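Local atomic coordinates of malate dehydrogenase (Entamoeba histolytica, PDB entry 3I0P), a protein that probably catalyses the NAD-dependent interconversion of malate and oxaloacetate. Residues K15-Q20 against N350-L355; G182-S187 against C249-V254; T189-K194 against K204-M209; E354-S357 against P362-F365. One frame throughout, in Å; residues are numbered along the deposited sequence.

Interaction 1 (K15-Q20 against N350-L355)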
# COMPACT_ATOMS: atom_id res chain seq x y z
N LYS A 15 -22.48 23.28 2.82
CA LYS A 15 -22.33 23.08 1.37
C LYS A 15 -22.51 24.36 0.59
O LYS A 15 -21.62 24.75 -0.17
CB LYS A 15 -23.41 22.11 0.87
CG LYS A 15 -23.01 20.73 0.48
CD LYS A 15 -24.24 19.97 0.01
CE LYS A 15 -23.92 18.95 -1.07
NZ LYS A 15 -24.75 17.71 -0.91
N GLU A 16 -23.67 25.00 0.76
CA GLU A 16 -24.05 26.21 0.03
C GLU A 16 -23.13 27.37 0.37
O GLU A 16 -22.77 28.17 -0.50
CB GLU A 16 -25.50 26.59 0.35
CG GLU A 16 -25.85 28.07 0.11
CD GLU A 16 -26.14 28.40 -1.35
OE1 GLU A 16 -25.90 27.54 -2.23
OE2 GLU A 16 -26.61 29.52 -1.62
N PHE A 17 -22.76 27.46 1.64
CA PHE A 17 -21.96 28.57 2.16
C PHE A 17 -20.58 28.54 1.55
O PHE A 17 -20.06 29.56 1.12
CB PHE A 17 -21.85 28.49 3.68
CG PHE A 17 -20.93 29.52 4.28
CD1 PHE A 17 -21.34 30.86 4.38
CD2 PHE A 17 -19.67 29.17 4.74
CE1 PHE A 17 -20.49 31.82 4.93
CE2 PHE A 17 -18.81 30.13 5.29
CZ PHE A 17 -19.22 31.46 5.39
N MET A 18 -20.01 27.34 1.50
CA MET A 18 -18.67 27.12 0.98
C MET A 18 -18.62 27.55 -0.49
O MET A 18 -17.69 28.22 -0.93
CB MET A 18 -18.32 25.65 1.16
CG MET A 18 -16.96 25.42 1.76
SD MET A 18 -16.82 24.08 2.96
CE MET A 18 -17.78 22.75 2.22
N TYR A 19 -19.66 27.19 -1.22
CA TYR A 19 -19.78 27.48 -2.64
C TYR A 19 -19.97 28.98 -2.91
O TYR A 19 -19.41 29.51 -3.88
CB TYR A 19 -20.91 26.64 -3.21
CG TYR A 19 -21.42 26.99 -4.58
CD1 TYR A 19 -20.69 26.68 -5.73
CD2 TYR A 19 -22.67 27.59 -4.73
CE1 TYR A 19 -21.18 26.99 -7.01
CE2 TYR A 19 -23.17 27.91 -6.00
CZ TYR A 19 -22.42 27.60 -7.13
OH TYR A 19 -22.93 27.91 -8.36
N GLN A 20 -20.74 29.66 -2.06
CA GLN A 20 -20.94 31.10 -2.23
C GLN A 20 -19.66 31.88 -1.91
O GLN A 20 -19.29 32.79 -2.65
CB GLN A 20 -22.11 31.63 -1.41
CG GLN A 20 -23.49 31.04 -1.76
CD GLN A 20 -23.94 31.27 -3.21
OE1 GLN A 20 -23.67 32.32 -3.81
NE2 GLN A 20 -24.65 30.29 -3.76
N ASN A 350 -17.20 30.95 14.24
CA ASN A 350 -16.68 32.31 14.19
C ASN A 350 -15.94 32.61 12.89
O ASN A 350 -16.07 33.71 12.33
CB ASN A 350 -15.86 32.63 15.44
CG ASN A 350 -16.73 32.64 16.70
OD1 ASN A 350 -17.90 33.04 16.66
ND2 ASN A 350 -16.17 32.18 17.82
N GLU A 351 -15.19 31.63 12.39
CA GLU A 351 -14.60 31.76 11.06
C GLU A 351 -15.67 31.96 9.98
O GLU A 351 -15.50 32.80 9.08
CB GLU A 351 -13.74 30.55 10.72
CG GLU A 351 -12.39 30.52 11.41
CD GLU A 351 -11.66 29.22 11.17
OE1 GLU A 351 -12.23 28.33 10.52
OE2 GLU A 351 -10.51 29.08 11.64
N MET A 352 -16.77 31.21 10.08
CA MET A 352 -17.86 31.29 9.09
C MET A 352 -18.53 32.66 9.13
O MET A 352 -18.74 33.28 8.08
CB MET A 352 -18.89 30.18 9.30
CG MET A 352 -18.38 28.79 8.96
SD MET A 352 -19.52 27.44 9.39
CE MET A 352 -20.84 27.66 8.20
N LYS A 353 -18.86 33.11 10.33
CA LYS A 353 -19.43 34.45 10.56
C LYS A 353 -18.56 35.54 9.93
O LYS A 353 -19.08 36.42 9.24
CB LYS A 353 -19.61 34.71 12.06
CG LYS A 353 -20.91 34.17 12.65
CD LYS A 353 -20.80 34.11 14.17
CE LYS A 353 -22.14 34.41 14.84
NZ LYS A 353 -22.63 35.78 14.47
N GLU A 354 -17.25 35.45 10.15
CA GLU A 354 -16.32 36.41 9.58
C GLU A 354 -16.37 36.44 8.05
O GLU A 354 -16.45 37.52 7.45
CB GLU A 354 -14.90 36.14 10.08
CG GLU A 354 -13.98 37.36 9.98
CD GLU A 354 -12.52 37.04 10.30
OE1 GLU A 354 -12.16 35.84 10.46
OE2 GLU A 354 -11.71 38.00 10.39
N LEU A 355 -16.33 35.26 7.42
CA LEU A 355 -16.46 35.14 5.96
C LEU A 355 -17.81 35.64 5.44
O LEU A 355 -17.88 36.31 4.41
CB LEU A 355 -16.23 33.69 5.51
CG LEU A 355 -14.89 33.07 5.87
CD1 LEU A 355 -14.99 31.56 5.81
CD2 LEU A 355 -13.76 33.58 4.98
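F17 carries this contact from the K15-Q20 side, lying against M352 and L355. It is a helix-helix packing between the two ends of the chain: helix 11-24 meets helix 346-359, with the CA atoms of F17 and M352 8.5 Å apart. The F17 ring bridges that gap because its CG stands anti to the backbone N (chi1 174°), which sends the ring straight out from its own helix. Its far end arrives at the turn between M352 and L355. There CZ of F17 lies 3.7 Å from CB of L355 and 3.3 Å from the carbonyl O of M352, and the oxygen approaches the ring obliquely. M352 runs beside one side of the ring, its CG 3.9 Å from CE2 of F17. The M352 chain is extended as far as SD and then bends (chi3 70°), which turns the CE methyl back toward the phenyl, where it faces the neighbouring ring atom, CD2. L355 meets the F17 side chain at about a right angle. All three residues are buried and no hydrogen bond passes between the segments, so the join is mainly apolar packing, with the M352 carbonyl against the ring end. V361 of the C-terminal tail also touches F17, and F55 and I60 of helix 55-64 pack on L355. The CD1 methyl of L355 comes within 4.1 Å of CE2 of F17.

Interaction 2 (G182-S187 against C249-V254). With NAD (nicotinamide-adenine-dinucleotide), chain B.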
# COMPACT_ATOMS: atom_id res chain seq x y z
N GLY A 182 -6.06 6.95 4.16
CA GLY A 182 -5.24 7.32 5.30
C GLY A 182 -3.79 7.61 4.99
O GLY A 182 -3.26 7.20 3.93
N ALA A 183 -3.15 8.32 5.92
CA ALA A 183 -1.74 8.66 5.81
C ALA A 183 -0.87 7.42 5.88
O ALA A 183 -1.26 6.41 6.47
CB ALA A 183 -1.36 9.61 6.91
N THR A 184 0.32 7.49 5.30
CA THR A 184 1.29 6.40 5.45
C THR A 184 2.10 6.54 6.74
O THR A 184 2.82 5.62 7.13
CB THR A 184 2.21 6.30 4.24
OG1 THR A 184 2.62 7.61 3.84
CG2 THR A 184 1.48 5.62 3.06
N SER A 185 1.98 7.70 7.39
CA SER A 185 2.40 7.85 8.79
C SER A 185 1.25 7.41 9.70
O SER A 185 0.08 7.44 9.28
CB SER A 185 2.78 9.30 9.08
OG SER A 185 1.69 10.17 8.82
N ILE A 186 1.56 6.99 10.92
CA ILE A 186 0.51 6.58 11.86
C ILE A 186 -0.56 7.68 11.98
O ILE A 186 -1.75 7.41 11.86
CB ILE A 186 1.06 6.19 13.27
CG1 ILE A 186 2.09 5.05 13.15
CG2 ILE A 186 -0.09 5.81 14.22
CD1 ILE A 186 2.74 4.61 14.46
N SER A 187 -0.10 8.91 12.21
CA SER A 187 -0.97 10.07 12.32
C SER A 187 -0.62 11.14 11.28
O SER A 187 0.54 11.28 10.89
CB SER A 187 -0.88 10.66 13.73
OG SER A 187 -1.52 11.93 13.81
N CYS A 249 8.64 2.77 3.62
CA CYS A 249 8.69 2.42 2.19
C CYS A 249 7.42 2.77 1.45
O CYS A 249 7.47 3.22 0.30
CB CYS A 249 9.04 0.95 1.99
SG CYS A 249 10.74 0.57 2.46
N LEU A 250 6.27 2.58 2.10
CA LEU A 250 4.98 2.90 1.50
C LEU A 250 4.81 4.42 1.29
O LEU A 250 4.35 4.86 0.24
CB LEU A 250 3.81 2.31 2.31
CG LEU A 250 3.68 0.77 2.34
CD1 LEU A 250 2.64 0.30 3.37
CD2 LEU A 250 3.40 0.17 0.96
N SER A 251 5.22 5.19 2.30
CA SER A 251 5.33 6.64 2.22
C SER A 251 6.15 7.05 0.98
O SER A 251 5.72 7.89 0.19
CB SER A 251 5.97 7.18 3.51
OG SER A 251 6.04 8.60 3.53
N GLU A 252 7.32 6.44 0.80
CA GLU A 252 8.15 6.76 -0.36
C GLU A 252 7.46 6.39 -1.68
O GLU A 252 7.53 7.15 -2.66
CB GLU A 252 9.53 6.12 -0.27
CG GLU A 252 10.41 6.54 -1.44
CD GLU A 252 11.80 5.93 -1.45
OE1 GLU A 252 12.21 5.26 -0.48
OE2 GLU A 252 12.48 6.14 -2.47
N PHE A 253 6.81 5.22 -1.71
CA PHE A 253 6.00 4.79 -2.84
C PHE A 253 5.07 5.92 -3.26
O PHE A 253 5.08 6.36 -4.41
CB PHE A 253 5.21 3.52 -2.49
CG PHE A 253 4.08 3.19 -3.45
CD1 PHE A 253 4.34 2.87 -4.78
CD2 PHE A 253 2.75 3.19 -3.01
CE1 PHE A 253 3.29 2.56 -5.65
CE2 PHE A 253 1.70 2.87 -3.88
CZ PHE A 253 1.97 2.56 -5.19
N VAL A 254 4.29 6.42 -2.30
CA VAL A 254 3.37 7.51 -2.56
C VAL A 254 4.10 8.73 -3.16
O VAL A 254 3.66 9.28 -4.17
CB VAL A 254 2.59 7.89 -1.29
CG1 VAL A 254 1.86 9.23 -1.48
CG2 VAL A 254 1.61 6.78 -0.94
PA NAD B . -7.29 7.11 9.99
O1A NAD B . -8.46 7.91 10.50
O2A NAD B . -6.26 6.64 10.97
O5B NAD B . -7.91 5.84 9.22
C5B NAD B . -8.95 6.03 8.24
C4B NAD B . -9.17 4.79 7.37
O4B NAD B . -9.08 3.58 8.13
C3B NAD B . -10.56 4.76 6.76
O3B NAD B . -10.48 4.07 5.50
C2B NAD B . -11.37 3.95 7.75
O2B NAD B . -12.48 3.31 7.12
C1B NAD B . -10.35 2.92 8.21
N9A NAD B . -10.57 2.39 9.58
C8A NAD B . -10.55 3.08 10.73
N7A NAD B . -10.76 2.22 11.75
C5A NAD B . -10.90 0.98 11.23
C6A NAD B . -11.14 -0.29 11.77
N6A NAD B . -11.28 -0.47 13.10
N1A NAD B . -11.24 -1.36 10.94
C2A NAD B . -11.11 -1.22 9.61
N3A NAD B . -10.88 -0.01 9.07
C4A NAD B . -10.78 1.10 9.86
O3 NAD B . -6.56 7.87 8.75
PN NAD B . -5.66 9.24 8.78
O1N NAD B . -4.26 8.85 8.39
O2N NAD B . -5.92 10.01 10.05
O5D NAD B . -6.27 10.11 7.59
C5D NAD B . -7.47 10.87 7.76
C4D NAD B . -7.75 11.72 6.53
O4D NAD B . -6.70 12.69 6.35
C3D NAD B . -7.79 10.90 5.25
O3D NAD B . -9.05 11.16 4.60
C2D NAD B . -6.59 11.36 4.42
O2D NAD B . -6.79 11.41 3.00
C1D NAD B . -6.37 12.75 4.96
N1N NAD B . -5.00 13.21 4.73
C2N NAD B . -4.78 14.08 3.72
C3N NAD B . -3.49 14.55 3.46
C7N NAD B . -3.23 15.52 2.34
O7N NAD B . -2.08 15.91 2.15
N7N NAD B . -4.24 15.93 1.57
C4N NAD B . -2.43 14.12 4.26
C5N NAD B . -2.69 13.21 5.29
C6N NAD B . -3.99 12.77 5.51
O HOH W 1 4.27 9.39 5.44
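The backbones come closest at T184 and S251, whose CA atoms are 5.2 Å apart where the irregular loop following strand 178-182 runs up to helix 244-259. This strand-to-helix loop is part of the NAD pocket, and T184 is the residue that seats it on the helix. Its two branches do different work. CG2 of T184, beside the backbone N and anti to the carbonyl carbon, points at the apolar flank of the helix, 4.1 Å from CB of L250 and 4.2 Å from CG2 of V254. OG1 of T184 lies over S251, 3.3 Å from its CA, but makes no direct hydrogen bond to it; its strongest partner is the carbonyl O of N164, and that of T163 is also within bonding range, though one proton cannot fully serve both. Next door, K246 of the second subunit hydrogen-bonds to the carbonyl oxygens of A183, S185 and I186, so the loop is held from across the dimer interface as well. On its cofactor side, A183 N donates to O1N of the NAD diphosphate at 2.8 Å, with an N-H...O angle of 163°. S251 OG is anti to its own backbone N (chi1 -176°), near T184, and a water links the hydroxyls, donating to T184 OG1 at 2.9 Å and lying 2.7 Å from S251 OG.

Interaction 3 (T189-K194 against K204-M209). With NAD (nicotinamide-adenine-dinucleotide), chain B.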
# COMPACT_ATOMS: atom_id res chain seq x y z
N THR A 189 -0.80 15.45 10.45
CA THR A 189 -0.59 16.66 11.26
C THR A 189 -1.92 17.23 11.77
O THR A 189 -2.00 17.74 12.88
CB THR A 189 0.14 17.76 10.47
OG1 THR A 189 -0.69 18.18 9.39
CG2 THR A 189 1.47 17.27 9.93
N GLY A 190 -2.96 17.12 10.94
CA GLY A 190 -4.30 17.61 11.28
C GLY A 190 -4.90 17.04 12.55
O GLY A 190 -5.66 17.72 13.24
N ARG A 191 -4.57 15.78 12.85
CA ARG A 191 -5.00 15.15 14.10
C ARG A 191 -4.35 15.86 15.30
O ARG A 191 -4.95 15.95 16.38
CB ARG A 191 -4.67 13.66 14.10
CG ARG A 191 -5.51 12.82 15.06
CD ARG A 191 -5.00 11.39 15.14
NE ARG A 191 -5.03 10.70 13.85
CZ ARG A 191 -4.63 9.45 13.65
NH1 ARG A 191 -4.16 8.71 14.66
NH2 ARG A 191 -4.71 8.92 12.44
N PHE A 192 -3.14 16.36 15.10
CA PHE A 192 -2.44 17.14 16.12
C PHE A 192 -3.10 18.51 16.37
O PHE A 192 -3.32 18.89 17.51
CB PHE A 192 -0.95 17.26 15.78
CG PHE A 192 -0.11 16.08 16.22
CD1 PHE A 192 -0.22 14.85 15.59
CD2 PHE A 192 0.78 16.20 17.28
CE1 PHE A 192 0.54 13.76 16.00
CE2 PHE A 192 1.54 15.12 17.71
CZ PHE A 192 1.42 13.90 17.06
N GLU A 193 -3.45 19.21 15.29
CA GLU A 193 -4.21 20.47 15.36
C GLU A 193 -5.52 20.26 16.11
O GLU A 193 -5.98 21.13 16.85
CB GLU A 193 -4.53 21.01 13.95
CG GLU A 193 -3.34 21.15 13.00
CD GLU A 193 -2.81 22.58 12.89
OE1 GLU A 193 -1.61 22.74 12.57
OE2 GLU A 193 -3.59 23.53 13.11
N LYS A 194 -6.12 19.09 15.89
CA LYS A 194 -7.37 18.68 16.49
C LYS A 194 -7.18 18.47 17.99
O LYS A 194 -7.94 18.99 18.80
CB LYS A 194 -7.85 17.38 15.84
CG LYS A 194 -9.35 17.30 15.51
CD LYS A 194 -10.17 16.66 16.62
CE LYS A 194 -10.03 15.14 16.66
NZ LYS A 194 -10.75 14.45 15.56
N LYS A 204 1.95 8.09 22.24
CA LYS A 204 3.39 8.15 22.29
C LYS A 204 4.07 7.70 21.04
O LYS A 204 5.19 8.05 20.80
CB LYS A 204 3.87 7.24 23.41
N SER A 205 3.37 6.91 20.24
CA SER A 205 3.91 6.37 19.02
C SER A 205 3.85 7.32 17.85
O SER A 205 4.57 7.15 16.92
CB SER A 205 3.23 5.04 18.65
OG SER A 205 1.84 5.17 18.60
N TRP A 206 3.00 8.32 17.90
CA TRP A 206 2.80 9.18 16.76
C TRP A 206 3.98 10.07 16.36
O TRP A 206 4.27 10.25 15.22
CB TRP A 206 1.55 10.02 16.95
CG TRP A 206 0.37 9.23 17.17
CD1 TRP A 206 0.27 7.91 17.10
CD2 TRP A 206 -0.91 9.70 17.52
NE1 TRP A 206 -0.98 7.51 17.38
CE2 TRP A 206 -1.74 8.61 17.64
CE3 TRP A 206 -1.44 10.96 17.74
CZ2 TRP A 206 -3.04 8.72 17.97
CZ3 TRP A 206 -2.73 11.07 18.04
CH2 TRP A 206 -3.52 9.97 18.17
N ALA A 207 4.66 10.62 17.33
CA ALA A 207 5.69 11.62 17.04
C ALA A 207 6.81 11.64 18.07
O ALA A 207 6.72 11.03 19.13
CB ALA A 207 5.06 12.99 16.91
N SER A 208 7.89 12.35 17.73
CA SER A 208 9.06 12.46 18.59
C SER A 208 9.75 13.80 18.41
O SER A 208 9.68 14.41 17.33
CB SER A 208 10.04 11.32 18.32
OG SER A 208 9.56 10.09 18.83
N MET A 209 10.38 14.29 19.47
CA MET A 209 11.23 15.47 19.39
C MET A 209 12.55 15.02 18.77
O MET A 209 12.85 13.83 18.79
CB MET A 209 11.47 16.08 20.78
CG MET A 209 10.29 16.86 21.39
SD MET A 209 9.83 18.42 20.57
CE MET A 209 11.39 19.31 20.52
PA NAD B . -7.29 7.11 9.99
O1A NAD B . -8.46 7.91 10.50
O2A NAD B . -6.26 6.64 10.97
O5B NAD B . -7.91 5.84 9.22
C5B NAD B . -8.95 6.03 8.24
C4B NAD B . -9.17 4.79 7.37
O4B NAD B . -9.08 3.58 8.13
C3B NAD B . -10.56 4.76 6.76
O3B NAD B . -10.48 4.07 5.50
C2B NAD B . -11.37 3.95 7.75
O2B NAD B . -12.48 3.31 7.12
C1B NAD B . -10.35 2.92 8.21
N9A NAD B . -10.57 2.39 9.58
C8A NAD B . -10.55 3.08 10.73
N7A NAD B . -10.76 2.22 11.75
C5A NAD B . -10.90 0.98 11.23
C6A NAD B . -11.14 -0.29 11.77
N6A NAD B . -11.28 -0.47 13.10
N1A NAD B . -11.24 -1.36 10.94
C2A NAD B . -11.11 -1.22 9.61
N3A NAD B . -10.88 -0.01 9.07
C4A NAD B . -10.78 1.10 9.86
O3 NAD B . -6.56 7.87 8.75
PN NAD B . -5.66 9.24 8.78
O1N NAD B . -4.26 8.85 8.39
O2N NAD B . -5.92 10.01 10.05
O5D NAD B . -6.27 10.11 7.59
C5D NAD B . -7.47 10.87 7.76
C4D NAD B . -7.75 11.72 6.53
O4D NAD B . -6.70 12.69 6.35
C3D NAD B . -7.79 10.90 5.25
O3D NAD B . -9.05 11.16 4.60
C2D NAD B . -6.59 11.36 4.42
O2D NAD B . -6.79 11.41 3.00
C1D NAD B . -6.37 12.75 4.96
N1N NAD B . -5.00 13.21 4.73
C2N NAD B . -4.78 14.08 3.72
C3N NAD B . -3.49 14.55 3.46
C7N NAD B . -3.23 15.52 2.34
O7N NAD B . -2.08 15.91 2.15
N7N NAD B . -4.24 15.93 1.57
C4N NAD B . -2.43 14.12 4.26
C5N NAD B . -2.69 13.21 5.29
C6N NAD B . -3.99 12.77 5.51
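W206 is met by two neighbours on helix 189-197: R191 comes over one face of the indole, while F192 comes up to its edge. The F192 side is the closely packed one. CE1 of F192 lies 3.8 Å from CE3 of W206, and CZ of F192 is equally close, at 3.8 Å, to CB of A207, where strand 207-209 begins. L221 and L232 close in on the phenyl too, making this a small apolar core between the helix and the two-stranded sheet of 207-209 and 230-232. The other side is looser. R191 is partly exposed, and its contact with the tryptophan is a cation-pi interaction, with CZ of R191 4.8 Å from the centroid of the W206 six-membered ring and 18° off the ring normal. The guanidinium stands upright on the indole, the two planes 90° apart, with NH1 of R191 nearest, 3.5 Å from CZ2 of W206. CD of R191 already lies on the same ring, and the bend at chi3 (-60°) turns the head toward the cofactor, where NH2 of R191 donates to NAD O2N at 2.9 Å. The indole NE1 is hydrogen-bonded to the carbonyl O of V241 in the second subunit. This is consistent with the second subunit helping to set W206, on which the guanidinium rests, while the arginine probably offsets part of the negative charge of the NAD diphosphate.

Interaction 4 (E354-S357 against P362-F365)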
# COMPACT_ATOMS: atom_id res chain seq x y z
N GLU A 354 -17.25 35.45 10.15
CA GLU A 354 -16.32 36.41 9.58
C GLU A 354 -16.37 36.44 8.05
O GLU A 354 -16.45 37.52 7.45
CB GLU A 354 -14.90 36.14 10.08
CG GLU A 354 -13.98 37.36 9.98
CD GLU A 354 -12.52 37.04 10.30
OE1 GLU A 354 -12.16 35.84 10.46
OE2 GLU A 354 -11.71 38.00 10.39
N LEU A 355 -16.33 35.26 7.42
CA LEU A 355 -16.46 35.14 5.96
C LEU A 355 -17.81 35.64 5.44
O LEU A 355 -17.88 36.31 4.41
CB LEU A 355 -16.23 33.69 5.51
CG LEU A 355 -14.89 33.07 5.87
CD1 LEU A 355 -14.99 31.56 5.81
CD2 LEU A 355 -13.76 33.58 4.98
N SER A 356 -18.88 35.30 6.16
CA SER A 356 -20.22 35.82 5.87
C SER A 356 -20.25 37.35 5.82
O SER A 356 -20.79 37.95 4.89
CB SER A 356 -21.20 35.33 6.95
OG SER A 356 -22.47 35.89 6.74
N SER A 357 -19.64 37.95 6.84
CA SER A 357 -19.50 39.39 7.00
C SER A 357 -18.72 40.04 5.85
O SER A 357 -19.21 40.97 5.20
CB SER A 357 -18.79 39.67 8.33
OG SER A 357 -19.11 40.95 8.83
N PRO A 362 -25.03 35.22 3.17
CA PRO A 362 -25.96 35.08 4.29
C PRO A 362 -25.80 33.78 5.06
O PRO A 362 -25.51 32.73 4.47
CB PRO A 362 -27.34 35.14 3.62
CG PRO A 362 -27.10 35.71 2.25
CD PRO A 362 -25.73 35.23 1.87
N LEU A 363 -25.97 33.86 6.37
CA LEU A 363 -25.91 32.71 7.25
C LEU A 363 -27.15 32.73 8.15
O LEU A 363 -27.67 33.81 8.46
CB LEU A 363 -24.64 32.78 8.09
CG LEU A 363 -23.80 31.52 8.29
CD1 LEU A 363 -23.73 30.66 7.04
CD2 LEU A 363 -22.41 31.95 8.70
N PRO A 364 -27.65 31.55 8.56
CA PRO A 364 -28.84 31.58 9.42
C PRO A 364 -28.55 31.82 10.91
O PRO A 364 -29.40 31.55 11.76
CB PRO A 364 -29.47 30.20 9.19
CG PRO A 364 -28.28 29.31 8.90
CD PRO A 364 -27.34 30.19 8.10
N PHE A 365 -27.36 32.35 11.22
CA PHE A 365 -26.99 32.69 12.60
C PHE A 365 -25.90 33.77 12.67
O PHE A 365 -25.43 34.30 11.65
CB PHE A 365 -26.55 31.43 13.36
CG PHE A 365 -25.56 30.59 12.61
CD1 PHE A 365 -26.00 29.53 11.80
CD2 PHE A 365 -24.19 30.84 12.69
CE1 PHE A 365 -25.09 28.75 11.10
CE2 PHE A 365 -23.28 30.06 11.99
CZ PHE A 365 -23.73 29.01 11.19
OXT PHE A 365 -25.45 34.15 13.76
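With its OG anti to the backbone N (chi1 176°), S356 points its hydroxyl out from the helix toward the returning C-terminal chain, at P362 and L363. L363 answers with a side chain turned at both torsions (chi1 -136°, chi2 38°), which brings its CD2 methyl to 4.0 Å from CB of S356. The hydroxyl lies alongside the base of the leucine, with OG of S356 4.0 Å from CB of L363. No hydrogen bond runs between the two segments. The S356 hydroxyl is instead bonded to the carbonyl O of V361, the residue just before P362, so the same side chain holds the turn with its polar end and packs on the tail with its CB. The motif is a C-terminal tail folded back along the last helix: helix 346-359 ends, the chain reverses within a few residues, and 362-365 runs back beside the helix as an irregular tail, extended at P362 and L363 but not at P364. P362 is exposed at the surface, its carbonyl carbon 4.3 Å from S356 OG. L363 is better covered, since F17 of helix 11-24 and M352 also touch it. Further along, the F365 ring packs on K7 and V9 of strand 6-9, while the terminal carboxylate of F365 makes a long, weak ion pair with K353. One face of that ring receives L363, whose CG stands 3.8 Å above the F365 ring plane, displaced from the ring centre toward its edge atoms.

From the N terminus, helix 11-24 opens the widest loop, which interaction 1 closes more than 300 residues later on helix 346-359. Nested within it, interaction 2 joins the loop after strand 178-182 to helix 244-259, and interaction 3, nested in turn inside interaction 2, ties helix 189-197 to strand 207-209. These two touch through I186 and S187 against R191, F192 and W206, and both reach NAD and the second subunit. Interaction 4 begins where interaction 1 ends, sharing E354 and L355, and brings the C-terminal tail onto the same helix. Interactions 1 and 2 lie on opposite sides of the chain's centre, their own centres about 32 Å apart.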